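Local atomic coordinates of beta-lactamase (PDB entry 5E2G), a protein that probably hydrolyses beta-lactams to substituted beta-amino acids, as a serine enzyme of the class-C beta-lactamase family. Residues E251-G256 against L267-Y272; R231-N236 against V324-A329; G61-T66 against I311-S316; G79-A84 against V102-L107. All coordinates share one frame; numbering follows the deposited sequence. Where two conformers were deposited one is given.

Contact 1 of 4, residues E251-G256 against L267-Y272; sequences ERTHTG and LIWEQY
Thr253 and His254, in the turn that follows helix 244-252, meet the indole of Trp269 and the amide of Gln271 in a buried corner. The aromatic part is a T-shaped stack: the edge of the His254 imidazole points at the face of the five-membered ring of Trp269, with centroids 5.4 Å apart and planes at 86°. The imidazole is fixed from outside the contact, since its NE2 is hydrogen-bonded to OD1 of Asn236. Thr253 comes to the indole at its edge, its OG1 lying near the ring plane and 3.2 Å from Trp269 CD1. That hydroxyl is hydrogen-bonded to Ile250 O, which holds it at the indole edge.

Polar links between the segments are soft. Leu267 N reaches Thr253 O in a weak bond of 3.3 Å, and Gln271 NE2 gives another weak one, 3.4 Å long, to His254 O. A water 2.7 Å from His254 O and 2.6 Å from Gln271 OE1 lies between them at hydrogen-bonding distance, although it has too few protons for every acceptor around it. Gln271, extended beyond CG, brings its amide to this point.

A type I turn from Arg252 to Thr255 swings the chain off the helix into strand 256-260. With strands 263-265 and 270-273 this makes an antiparallel meander in the central sheet of the class-C beta-lactamase fold.

Contact 2 of 4, residues R231-N236 against V324-A329; sequences RFVQAN and VAFVPA
Val233 and Asn236 pack on Val324 and Phe326 in a buried, largely apolar contact between the end of helix 226-235 and strand 321-327 of the main antiparallel sheet. Val233 divides its two methyls between the strand residues. CG2 meets Val324 CG1 at 3.6 Å, while CG1 lies 3.8 Å from Phe326 CB, close to where the ring begins. In both pairs the side chains run past one another in opposite directions.

Phe326 carries its ring with CG between the backbone N and the carbonyl carbon (chi1 58°), and its far end reaches the helix terminus. There Phe326 CZ stands 3.6 Å from Asn236 CB, with the amide and ring planes 54° apart. The asparagine touches the ring mainly through its methylene, while its amide is engaged at both ends. ND2 donates to Phe232 O over 3.0 Å in a nearly straight bond (168°) from well above the carbonyl plane, and sits 3.3 Å above the plane of the Phe232 ring, over its centre; the partner of OD1 is His254. Phe232 O also takes the Asn236 backbone N at 2.8 Å, so main chain and side chain of one residue grip a single carbonyl and hold the amide in place.

Beside strand 321-327 in the sheet runs strand 309-316, where Ile311 touches Phe326 and Pro328. Trp269 meets the Phe326 ring edge-to-face, and Phe232 touches Thr66, Leu67 and Thr70 of helix 64-77, so this turn of helix 226-235 meets the sheet through Val233 and Asn236 and helix 64-77 through Phe232.

Contact 3 of 4, residues G61-T66 against I311-S316; sequences GSVSKT and INKTGS
Lys313 runs along the start of helix 64-77, from the methyl of Thr66 to the CB of Ser62. Its CG stands anti to the backbone N, and further bends at chi2 and chi4 (74° and 80°) carry the chain forward along its own strand toward Thr314. Near the root, CB and CG lie against Thr66 CG2, with CG 3.8 Å from it, an apolar contact. CE then passes 3.7 Å from Ser62 O. At the tip NZ comes within 3.6 Å of Ser62 CB and donates to Thr314 O over 2.6 Å, somewhat tilted from the carbonyl plane; a second bond joins NZ to Tyr148 OH. The ammonium end is thereby clamped beside Ser62 by its own neighbour and a tyrosine.

Beyond the lysine, packing is close to the backbone. Val63 CG2 touches Thr314 O at 3.6 Å, and Gly61 CA and Gly315 CA approach to 4.4 Å, the two backbones packing directly, with Ser316 N and Val63 CG2 lying where side chains would stand. A water accepts from Ser62 N (3.1 Å) and Ser316 N (3.0 Å), which fits the two amides of an oxyanion hole. Together with Lys65, one turn after Ser62, and the Lys-Thr-Gly run, this is consistent with the SxxK active site of serine beta-lactamases.

Strand 309-316 lies between strands 270-273 and 321-327 in the sheet. The first turns of helix 64-77 pack against its face, with Trp269 touching Thr66 and Thr322 touching Val63.

Contact 4 of 4, residues G79-A84 against V102-L107; sequences GELSLA and VTLLQL
Leu83 O is the polar centre of this contact, met by the first turn of helix 104-108. Leu105 N donates to it over 2.8 Å, at an N-H...O angle of 145° and with the donor tilted modestly from the carbonyl plane. Leu104 N is also near, at 3.2 Å, but its angle is too poor for a bond. Around the same oxygen stand the CB atoms of Thr103, Leu104 and Leu105, the last at 3.5 Å, so the carbonyl is pressed into the helix start.

Leucine contacts flank this bond. Leu81 CD1 touches Leu104 CD2 at 3.7 Å, and Leu83 CD1 lies 4.0 Å from Leu105 CD1 where the two chains cross at about a right angle. Thr103 CG2 rests 3.3 Å from Ala84 O.

Each segment also holds its own shape. Thr103 is the N-cap, its OG1 accepting from Gln106 N, while Thr103 N reaches Gln106 OE1 (2.9 Å), completing a capping box. On the other side Ser82 OG accepts from Ala84 N in an ST turn, and Gly79 closes helix 64-77 with a Schellman motif.

The chemistry implies a firm main-chain join with apolar flanks: an outside carbonyl takes up one of the first amides of the helix, Leu105 N, alongside the capping bonds. Leu81 and Leu104 are buried, while Leu83 and Leu105 stay partly exposed and Ala84 lies at the surface.

Contacts 1, 2 and 3 belong to the buried core and share one sheet, in which strands 321-327, 309-316 and 270-273 lie side by side. Contact 4 lies farther out, about 19 Å from the chain centre to its own centre and partly exposed; it touches contact 1 only through Leu267 and Leu105. A side-chain hydrogen bond joins contacts 1 and 2, and Trp269 packs on contacts 2 and 3. Contact 2 is almost wholly apolar and contact 1 mixes rings with weak bonds. Contact 3, nearest the centre, gathers the likely catalytic groups, whereas contact 4 relies on one good main-chain bond to a helix start and on leucine packing.

Contact 1 of 4, residues E251-G256 against L267-Y272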
loop_
_atom_site.group_PDB
_atom_site.type_symbol
_atom_site.label_atom_id
_atom_site.label_comp_id
_atom_site.label_asym_id
_atom_site.label_seq_id
_atom_site.Cartn_x
_atom_site.Cartn_y
_atom_site.Cartn_z
ATOM N N GLU A 251 2.237 7.732 12.068
ATOM C CA GLU A 251 3.384 8.566 11.724
ATOM C C GLU A 251 4.665 7.742 11.682
ATOM O O GLU A 251 5.518 7.949 10.811
ATOM C CB GLU A 251 3.524 9.734 12.702
ATOM C CG GLU A 251 4.485 10.793 12.180
ATOM C CD GLU A 251 4.662 11.984 13.112
ATOM O OE1 GLU A 251 4.180 11.926 14.265
ATOM O OE2 GLU A 251 5.289 12.981 12.688
ATOM N N ARG A 252 4.793 6.765 12.582
ATOM C CA ARG A 252 6.006 5.967 12.670
ATOM C C ARG A 252 6.214 5.065 11.458
ATOM O O ARG A 252 7.347 4.641 11.217
ATOM C CB ARG A 252 5.973 5.147 13.952
ATOM C CG ARG A 252 7.307 5.034 14.635
ATOM C CD ARG A 252 7.137 4.641 16.087
ATOM N NE ARG A 252 8.316 3.952 16.585
ATOM C CZ ARG A 252 9.320 4.553 17.210
ATOM N NH1 ARG A 252 10.358 3.837 17.622
ATOM N NH2 ARG A 252 9.291 5.867 17.424
ATOM N N THR A 253 5.169 4.767 10.675
ATOM C CA THR A 253 5.394 4.067 9.410
ATOM C C THR A 253 6.126 4.932 8.383
ATOM O O THR A 253 6.465 4.429 7.303
ATOM C CB THR A 253 4.080 3.590 8.788
ATOM O OG1 THR A 253 3.385 4.717 8.246
ATOM C CG2 THR A 253 3.198 2.880 9.815
ATOM N N HIS A 254 6.351 6.213 8.677
ATOM C CA HIS A 254 7.117 7.101 7.810
ATOM C C HIS A 254 8.590 7.154 8.186
ATOM O O HIS A 254 9.324 7.988 7.645
ATOM C CB HIS A 254 6.562 8.532 7.850
ATOM C CG HIS A 254 5.104 8.645 7.527
ATOM N ND1 HIS A 254 4.439 9.852 7.536
ATOM C CD2 HIS A 254 4.182 7.711 7.199
ATOM C CE1 HIS A 254 3.170 9.657 7.230
ATOM N NE2 HIS A 254 2.987 8.367 7.024
ATOM N N THR A 255 9.019 6.322 9.130
ATOM C CA THR A 255 10.422 6.252 9.516
ATOM C C THR A 255 11.250 5.719 8.352
ATOM O O THR A 255 10.891 4.709 7.752
ATOM C CB THR A 255 10.562 5.343 10.740
ATOM O OG1 THR A 255 9.825 5.899 11.836
ATOM C CG2 THR A 255 12.022 5.166 11.137
ATOM N N GLY A 256 12.350 6.398 8.028
ATOM C CA GLY A 256 13.199 5.990 6.919
ATOM C C GLY A 256 14.289 5.028 7.349
ATOM O O GLY A 256 15.148 5.397 8.152
ATOM N N LEU A 267 8.449 1.903 6.535
ATOM C CA LEU A 267 7.741 0.646 6.760
ATOM C C LEU A 267 6.689 0.554 5.670
ATOM O O LEU A 267 5.619 1.159 5.768
ATOM C CB LEU A 267 7.129 0.582 8.153
ATOM C CG LEU A 267 6.775 -0.847 8.583
ATOM C CD1 LEU A 267 8.031 -1.712 8.694
ATOM C CD2 LEU A 267 6.007 -0.870 9.898
ATOM N N ILE A 268 7.029 -0.177 4.611
ATOM C CA ILE A 268 6.230 -0.357 3.402
ATOM C C ILE A 268 6.165 0.923 2.574
ATOM O O ILE A 268 6.413 0.883 1.367
ATOM C CB ILE A 268 4.820 -0.890 3.714
ATOM C CG1 ILE A 268 4.916 -2.297 4.317
ATOM C CG2 ILE A 268 3.968 -0.906 2.441
ATOM C CD1 ILE A 268 5.602 -3.304 3.401
ATOM N N TRP A 269 5.822 2.057 3.191
ATOM C CA TRP A 269 5.856 3.322 2.463
ATOM C C TRP A 269 7.238 3.574 1.867
ATOM O O TRP A 269 8.255 3.101 2.375
ATOM C CB TRP A 269 5.499 4.497 3.370
ATOM C CG TRP A 269 4.089 4.510 3.835
ATOM C CD1 TRP A 269 3.651 4.275 5.098
ATOM C CD2 TRP A 269 2.920 4.789 3.044
ATOM N NE1 TRP A 269 2.281 4.393 5.152
ATOM C CE2 TRP A 269 1.808 4.705 3.903
ATOM C CE3 TRP A 269 2.711 5.105 1.693
ATOM C CZ2 TRP A 269 0.501 4.922 3.459
ATOM C CZ3 TRP A 269 1.415 5.316 1.249
ATOM C CH2 TRP A 269 0.322 5.224 2.133
ATOM N N GLU A 270 7.267 4.336 0.782
ATOM C CA GLU A 270 8.500 4.728 0.117
ATOM C C GLU A 270 8.483 6.241 -0.048
ATOM O O GLU A 270 7.428 6.823 -0.309
ATOM C CB GLU A 270 8.622 4.004 -1.236
ATOM C CG GLU A 270 8.418 2.483 -1.109
ATOM C CD GLU A 270 7.853 1.832 -2.366
ATOM O OE1 GLU A 270 7.602 2.551 -3.358
ATOM O OE2 GLU A 270 7.662 0.596 -2.362
ATOM N N GLN A 271 9.632 6.892 0.136
ATOM C CA GLN A 271 9.617 8.345 0.214
ATOM C C GLN A 271 10.847 8.951 -0.436
ATOM O O GLN A 271 11.837 8.268 -0.724
ATOM C CB GLN A 271 9.506 8.826 1.665
ATOM C CG GLN A 271 10.803 8.790 2.401
ATOM C CD GLN A 271 10.684 9.218 3.845
ATOM O OE1 GLN A 271 11.673 9.612 4.457
ATOM N NE2 GLN A 271 9.492 9.143 4.400
ATOM N N TYR A 272 10.755 10.259 -0.674
ATOM C CA TYR A 272 11.785 11.055 -1.326
ATOM C C TYR A 272 11.774 12.427 -0.676
ATOM O O TYR A 272 10.718 12.876 -0.216
ATOM C CB TYR A 272 11.533 11.171 -2.841
ATOM C CG TYR A 272 11.308 9.835 -3.506
ATOM C CD1 TYR A 272 12.367 9.121 -4.047
ATOM C CD2 TYR A 272 10.042 9.271 -3.557
ATOM C CE1 TYR A 272 12.175 7.887 -4.630
ATOM C CE2 TYR A 272 9.835 8.030 -4.137
ATOM C CZ TYR A 272 10.903 7.344 -4.677
ATOM O OH TYR A 272 10.704 6.114 -5.252
HETATM O O HOH W 1 11.311 9.767 6.990
#

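Contact 2 of 4, residues R231-N236 against V324-A329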
loop_
_atom_site.group_PDB
_atom_site.type_symbol
_atom_site.label_atom_id
_atom_site.label_comp_id
_atom_site.label_asym_id
_atom_site.label_seq_id
_atom_site.Cartn_x
_atom_site.Cartn_y
_atom_site.Cartn_z
ATOM N N ARG A 231 -9.236 8.971 3.091
ATOM C CA ARG A 231 -9.282 9.241 4.524
ATOM C C ARG A 231 -8.033 8.707 5.216
ATOM O O ARG A 231 -7.512 9.332 6.144
ATOM C CB ARG A 231 -10.553 8.641 5.118
ATOM C CG ARG A 231 -10.845 9.103 6.521
ATOM C CD ARG A 231 -12.261 8.755 6.959
ATOM N NE ARG A 231 -12.507 9.206 8.329
ATOM C CZ ARG A 231 -12.829 10.454 8.659
ATOM N NH1 ARG A 231 -12.952 11.376 7.722
ATOM N NH2 ARG A 231 -13.028 10.781 9.926
ATOM N N PHE A 232 -7.527 7.562 4.756
ATOM C CA PHE A 232 -6.257 7.037 5.250
ATOM C C PHE A 232 -5.109 8.006 4.964
ATOM O O PHE A 232 -4.281 8.279 5.841
ATOM C CB PHE A 232 -6.013 5.673 4.612
ATOM C CG PHE A 232 -4.800 4.939 5.131
ATOM C CD1 PHE A 232 -4.556 4.822 6.489
ATOM C CD2 PHE A 232 -3.938 4.314 4.250
ATOM C CE1 PHE A 232 -3.448 4.126 6.961
ATOM C CE2 PHE A 232 -2.821 3.611 4.715
ATOM C CZ PHE A 232 -2.583 3.518 6.072
ATOM N N VAL A 233 -5.062 8.556 3.747
ATOM C CA VAL A 233 -4.058 9.566 3.406
ATOM C C VAL A 233 -4.160 10.766 4.340
ATOM O O VAL A 233 -3.145 11.289 4.813
ATOM C CB VAL A 233 -4.208 9.979 1.928
ATOM C CG1 VAL A 233 -3.385 11.228 1.613
ATOM C CG2 VAL A 233 -3.810 8.823 1.018
ATOM N N GLN A 234 -5.383 11.206 4.639
ATOM C CA GLN A 234 -5.548 12.294 5.597
ATOM C C GLN A 234 -4.999 11.908 6.958
ATOM O O GLN A 234 -4.312 12.706 7.604
ATOM C CB GLN A 234 -7.020 12.684 5.730
ATOM C CG GLN A 234 -7.659 13.251 4.484
ATOM C CD GLN A 234 -9.107 13.641 4.724
ATOM O OE1 GLN A 234 -10.021 12.858 4.468
ATOM N NE2 GLN A 234 -9.319 14.852 5.233
ATOM N N ALA A 235 -5.290 10.685 7.405
ATOM C CA ALA A 235 -4.767 10.211 8.684
ATOM C C ALA A 235 -3.239 10.196 8.686
ATOM O O ALA A 235 -2.606 10.537 9.693
ATOM C CB ALA A 235 -5.330 8.827 8.997
ATOM N N ASN A 236 -2.626 9.830 7.557
ATOM C CA ASN A 236 -1.171 9.857 7.439
ATOM C C ASN A 236 -0.597 11.267 7.439
ATOM O O ASN A 236 0.631 11.412 7.452
ATOM C CB ASN A 236 -0.731 9.111 6.182
ATOM C CG ASN A 236 -0.582 7.616 6.424
ATOM O OD1 ASN A 236 0.497 7.139 6.758
ATOM N ND2 ASN A 236 -1.674 6.873 6.270
ATOM N N VAL A 324 -0.844 6.058 -4.689
ATOM C CA VAL A 324 -1.083 6.919 -3.540
ATOM C C VAL A 324 0.152 7.777 -3.323
ATOM O O VAL A 324 1.260 7.246 -3.260
ATOM C CB VAL A 324 -1.368 6.098 -2.273
ATOM C CG1 VAL A 324 -1.492 7.019 -1.083
ATOM C CG2 VAL A 324 -2.619 5.233 -2.457
ATOM N N ALA A 325 -0.029 9.090 -3.184
ATOM C CA ALA A 325 1.109 9.964 -2.925
ATOM C C ALA A 325 0.652 11.183 -2.142
ATOM O O ALA A 325 -0.416 11.731 -2.419
ATOM C CB ALA A 325 1.792 10.408 -4.226
ATOM N N PHE A 326 1.463 11.620 -1.180
ATOM C CA PHE A 326 1.068 12.779 -0.390
ATOM C C PHE A 326 2.304 13.458 0.185
ATOM O O PHE A 326 3.394 12.884 0.222
ATOM C CB PHE A 326 0.075 12.387 0.718
ATOM C CG PHE A 326 0.593 11.351 1.667
ATOM C CD1 PHE A 326 0.574 10.008 1.328
ATOM C CD2 PHE A 326 1.094 11.720 2.904
ATOM C CE1 PHE A 326 1.055 9.054 2.204
ATOM C CE2 PHE A 326 1.574 10.766 3.783
ATOM C CZ PHE A 326 1.553 9.435 3.433
ATOM N N VAL A 327 2.122 14.711 0.595
ATOM C CA VAL A 327 3.202 15.545 1.119
ATOM C C VAL A 327 2.722 16.142 2.435
ATOM O O VAL A 327 2.024 17.164 2.423
ATOM C CB VAL A 327 3.613 16.651 0.128
ATOM C CG1 VAL A 327 4.748 17.472 0.694
ATOM C CG2 VAL A 327 4.018 16.074 -1.220
ATOM N N PRO A 328 3.054 15.545 3.582
ATOM C CA PRO A 328 2.502 16.047 4.857
ATOM C C PRO A 328 2.712 17.538 5.094
ATOM O O PRO A 328 1.795 18.218 5.570
ATOM C CB PRO A 328 3.235 15.192 5.900
ATOM C CG PRO A 328 3.548 13.920 5.183
ATOM C CD PRO A 328 3.854 14.320 3.764
ATOM N N ALA A 329 3.890 18.071 4.759
ATOM C CA ALA A 329 4.166 19.477 5.025
ATOM C C ALA A 329 3.251 20.393 4.231
ATOM O O ALA A 329 2.916 21.485 4.704
ATOM C CB ALA A 329 5.627 19.801 4.713
#

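Contact 3 of 4, residues G61-T66 against I311-S316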
loop_
_atom_site.group_PDB
_atom_site.type_symbol
_atom_site.label_atom_id
_atom_site.label_comp_id
_atom_site.label_asym_id
_atom_site.label_seq_id
_atom_site.Cartn_x
_atom_site.Cartn_y
_atom_site.Cartn_z
ATOM N N GLY A 61 -4.139 -3.805 -4.576
ATOM C CA GLY A 61 -2.877 -4.526 -4.685
ATOM C C GLY A 61 -1.979 -4.296 -3.481
ATOM O O GLY A 61 -2.420 -4.345 -2.326
ATOM N N SER A 62 -0.703 -4.015 -3.759
ATOM C CA SER A 62 0.312 -3.881 -2.720
ATOM C C SER A 62 0.123 -2.658 -1.839
ATOM O O SER A 62 0.803 -2.548 -0.816
ATOM C CB SER A 62 1.697 -3.847 -3.350
ATOM O OG SER A 62 2.014 -5.086 -3.957
ATOM N N VAL A 63 -0.767 -1.735 -2.200
ATOM C CA VAL A 63 -1.085 -0.653 -1.280
ATOM C C VAL A 63 -1.726 -1.225 -0.019
ATOM O O VAL A 63 -1.671 -0.602 1.046
ATOM C CB VAL A 63 -1.981 0.401 -1.970
ATOM C CG1 VAL A 63 -2.289 1.546 -1.020
ATOM C CG2 VAL A 63 -1.307 0.936 -3.225
ATOM N N SER A 64 -2.309 -2.427 -0.111
ATOM C CA SER A 64 -2.760 -3.146 1.079
ATOM C C SER A 64 -1.678 -3.184 2.149
ATOM O O SER A 64 -1.962 -3.028 3.336
ATOM C CB SER A 64 -3.167 -4.575 0.708
ATOM O OG SER A 64 -4.168 -4.609 -0.290
ATOM N N LYS A 65 -0.425 -3.369 1.739
ATOM C CA LYS A 65 0.676 -3.492 2.686
ATOM C C LYS A 65 0.888 -2.231 3.522
ATOM O O LYS A 65 1.493 -2.313 4.595
ATOM C CB LYS A 65 1.957 -3.839 1.936
ATOM C CG LYS A 65 1.804 -4.943 0.906
ATOM C CD LYS A 65 3.005 -4.976 -0.051
ATOM C CE LYS A 65 2.946 -6.179 -1.006
ATOM N NZ LYS A 65 4.158 -6.263 -1.873
ATOM N N THR A 66 0.422 -1.065 3.064
ATOM C CA THR A 66 0.536 0.112 3.916
ATOM C C THR A 66 -0.372 -0.004 5.132
ATOM O O THR A 66 -0.022 0.488 6.209
ATOM C CB THR A 66 0.231 1.403 3.142
ATOM O OG1 THR A 66 -1.118 1.405 2.672
ATOM C CG2 THR A 66 1.183 1.559 1.962
ATOM N N ILE A 311 5.757 10.985 -0.094
ATOM C CA ILE A 311 5.528 9.623 0.371
ATOM C C ILE A 311 4.535 8.981 -0.580
ATOM O O ILE A 311 3.494 9.575 -0.877
ATOM C CB ILE A 311 4.991 9.616 1.811
ATOM C CG1 ILE A 311 5.935 10.384 2.740
ATOM C CG2 ILE A 311 4.761 8.191 2.291
ATOM C CD1 ILE A 311 5.350 10.663 4.095
ATOM N N ASN A 312 4.851 7.784 -1.073
ATOM C CA ASN A 312 3.970 7.150 -2.053
ATOM C C ASN A 312 4.014 5.628 -1.944
ATOM O O ASN A 312 4.820 5.046 -1.215
ATOM C CB ASN A 312 4.290 7.611 -3.498
ATOM C CG ASN A 312 5.658 7.155 -4.006
ATOM O OD1 ASN A 312 6.428 6.482 -3.316
ATOM N ND2 ASN A 312 5.955 7.523 -5.240
ATOM N N LYS A 313 3.103 4.991 -2.674
ATOM C CA LYS A 313 3.078 3.543 -2.817
ATOM C C LYS A 313 2.245 3.192 -4.040
ATOM O O LYS A 313 1.181 3.776 -4.254
ATOM C CB LYS A 313 2.491 2.865 -1.575
ATOM C CG LYS A 313 2.429 1.355 -1.667
ATOM C CD LYS A 313 3.806 0.758 -1.518
ATOM C CE LYS A 313 3.789 -0.719 -1.881
ATOM N NZ LYS A 313 3.813 -0.941 -3.364
ATOM N N THR A 314 2.730 2.238 -4.825
ATOM C CA THR A 314 2.015 1.696 -5.973
ATOM C C THR A 314 1.316 0.386 -5.612
ATOM O O THR A 314 1.693 -0.310 -4.667
ATOM C CB THR A 314 2.973 1.444 -7.135
ATOM O OG1 THR A 314 4.164 0.839 -6.625
ATOM C CG2 THR A 314 3.327 2.737 -7.841
ATOM N N GLY A 315 0.299 0.050 -6.401
ATOM C CA GLY A 315 -0.375 -1.227 -6.276
ATOM C C GLY A 315 -0.873 -1.720 -7.619
ATOM O O GLY A 315 -1.419 -0.933 -8.399
ATOM N N SER A 316 -0.684 -3.008 -7.911
ATOM C CA SER A 316 -1.114 -3.572 -9.189
ATOM C C SER A 316 -1.598 -4.995 -8.973
ATOM O O SER A 316 -0.812 -5.862 -8.575
ATOM C CB SER A 316 0.018 -3.564 -10.218
ATOM O OG SER A 316 0.390 -2.248 -10.588
HETATM O O HOH W 2 1.036 -4.828 -6.249
#

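Contact 4 of 4, residues G79-A84 against V102-L107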
loop_
_atom_site.group_PDB
_atom_site.type_symbol
_atom_site.label_atom_id
_atom_site.label_comp_id
_atom_site.label_asym_id
_atom_site.label_seq_id
_atom_site.Cartn_x
_atom_site.Cartn_y
_atom_site.Cartn_z
ATOM N N GLY A 79 3.442 -2.171 22.716
ATOM C CA GLY A 79 4.340 -3.119 23.340
ATOM C C GLY A 79 4.063 -4.566 23.022
ATOM O O GLY A 79 4.655 -5.446 23.653
ATOM N N GLU A 80 3.179 -4.852 22.066
ATOM C CA GLU A 80 2.859 -6.238 21.772
ATOM C C GLU A 80 3.898 -6.884 20.881
ATOM O O GLU A 80 3.977 -8.115 20.834
ATOM C CB GLU A 80 1.475 -6.317 21.148
ATOM C CG GLU A 80 0.486 -5.462 21.915
ATOM C CD GLU A 80 -0.933 -5.663 21.467
ATOM O OE1 GLU A 80 -1.415 -6.814 21.536
ATOM O OE2 GLU A 80 -1.566 -4.670 21.041
ATOM N N LEU A 81 4.702 -6.079 20.189
ATOM C CA LEU A 81 5.827 -6.590 19.424
ATOM C C LEU A 81 6.902 -5.518 19.338
ATOM O O LEU A 81 6.674 -4.345 19.637
ATOM C CB LEU A 81 5.410 -7.047 18.019
ATOM C CG LEU A 81 4.810 -6.052 17.022
ATOM C CD1 LEU A 81 5.857 -5.180 16.326
ATOM C CD2 LEU A 81 4.000 -6.819 16.000
ATOM N N SER A 82 8.081 -5.950 18.910
ATOM C CA SER A 82 9.137 -5.065 18.450
ATOM C C SER A 82 9.405 -5.366 16.984
ATOM O O SER A 82 9.390 -6.528 16.573
ATOM C CB SER A 82 10.415 -5.249 19.275
ATOM O OG SER A 82 11.540 -4.717 18.601
ATOM N N LEU A 83 9.618 -4.320 16.185
ATOM C CA LEU A 83 10.009 -4.551 14.799
ATOM C C LEU A 83 11.331 -5.298 14.702
ATOM O O LEU A 83 11.594 -5.944 13.682
ATOM C CB LEU A 83 10.093 -3.232 14.044
ATOM C CG LEU A 83 8.761 -2.524 13.832
ATOM C CD1 LEU A 83 9.000 -1.275 13.007
ATOM C CD2 LEU A 83 7.756 -3.450 13.156
ATOM N N ALA A 84 12.156 -5.233 15.743
ATOM C CA ALA A 84 13.397 -5.988 15.797
ATOM C C ALA A 84 13.193 -7.440 16.207
ATOM O O ALA A 84 14.170 -8.195 16.241
ATOM C CB ALA A 84 14.372 -5.313 16.760
ATOM N N VAL A 102 15.038 -13.579 10.500
ATOM C CA VAL A 102 14.513 -12.397 9.821
ATOM C C VAL A 102 13.634 -11.625 10.792
ATOM O O VAL A 102 12.773 -12.207 11.463
ATOM C CB VAL A 102 13.732 -12.787 8.556
ATOM C CG1 VAL A 102 13.140 -11.552 7.910
ATOM C CG2 VAL A 102 14.620 -13.490 7.574
ATOM N N THR A 103 13.855 -10.316 10.892
ATOM C CA THR A 103 13.073 -9.505 11.814
ATOM C C THR A 103 11.804 -9.007 11.143
ATOM O O THR A 103 11.654 -9.056 9.919
ATOM C CB THR A 103 13.871 -8.312 12.334
ATOM O OG1 THR A 103 14.268 -7.467 11.239
ATOM C CG2 THR A 103 15.095 -8.789 13.097
ATOM N N LEU A 104 10.875 -8.523 11.967
ATOM C CA LEU A 104 9.676 -7.900 11.422
ATOM C C LEU A 104 10.035 -6.687 10.569
ATOM O O LEU A 104 9.416 -6.446 9.531
ATOM C CB LEU A 104 8.722 -7.522 12.560
ATOM C CG LEU A 104 7.826 -8.596 13.204
ATOM C CD1 LEU A 104 8.569 -9.811 13.682
ATOM C CD2 LEU A 104 7.101 -7.992 14.358
ATOM N N LEU A 105 11.070 -5.944 10.965
ATOM C CA LEU A 105 11.508 -4.789 10.182
ATOM C C LEU A 105 11.973 -5.197 8.787
ATOM O O LEU A 105 11.628 -4.545 7.796
ATOM C CB LEU A 105 12.622 -4.053 10.923
ATOM C CG LEU A 105 13.018 -2.711 10.305
ATOM C CD1 LEU A 105 11.813 -1.771 10.264
ATOM C CD2 LEU A 105 14.175 -2.096 11.073
ATOM N N GLN A 106 12.754 -6.275 8.688
ATOM C CA GLN A 106 13.203 -6.753 7.383
ATOM C C GLN A 106 12.039 -7.184 6.496
ATOM O O GLN A 106 12.105 -7.039 5.271
ATOM C CB GLN A 106 14.211 -7.888 7.578
ATOM C CG GLN A 106 15.534 -7.357 8.121
ATOM C CD GLN A 106 16.312 -8.355 8.975
ATOM O OE1 GLN A 106 15.953 -9.521 9.083
ATOM N NE2 GLN A 106 17.391 -7.882 9.584
ATOM N N LEU A 107 10.957 -7.693 7.084
ATOM C CA LEU A 107 9.789 -8.029 6.279
ATOM C C LEU A 107 9.052 -6.781 5.797
ATOM O O LEU A 107 8.481 -6.784 4.702
ATOM C CB LEU A 107 8.856 -8.936 7.080
ATOM C CG LEU A 107 9.516 -10.253 7.488
ATOM C CD1 LEU A 107 8.622 -11.039 8.428
ATOM C CD2 LEU A 107 9.861 -11.071 6.250
#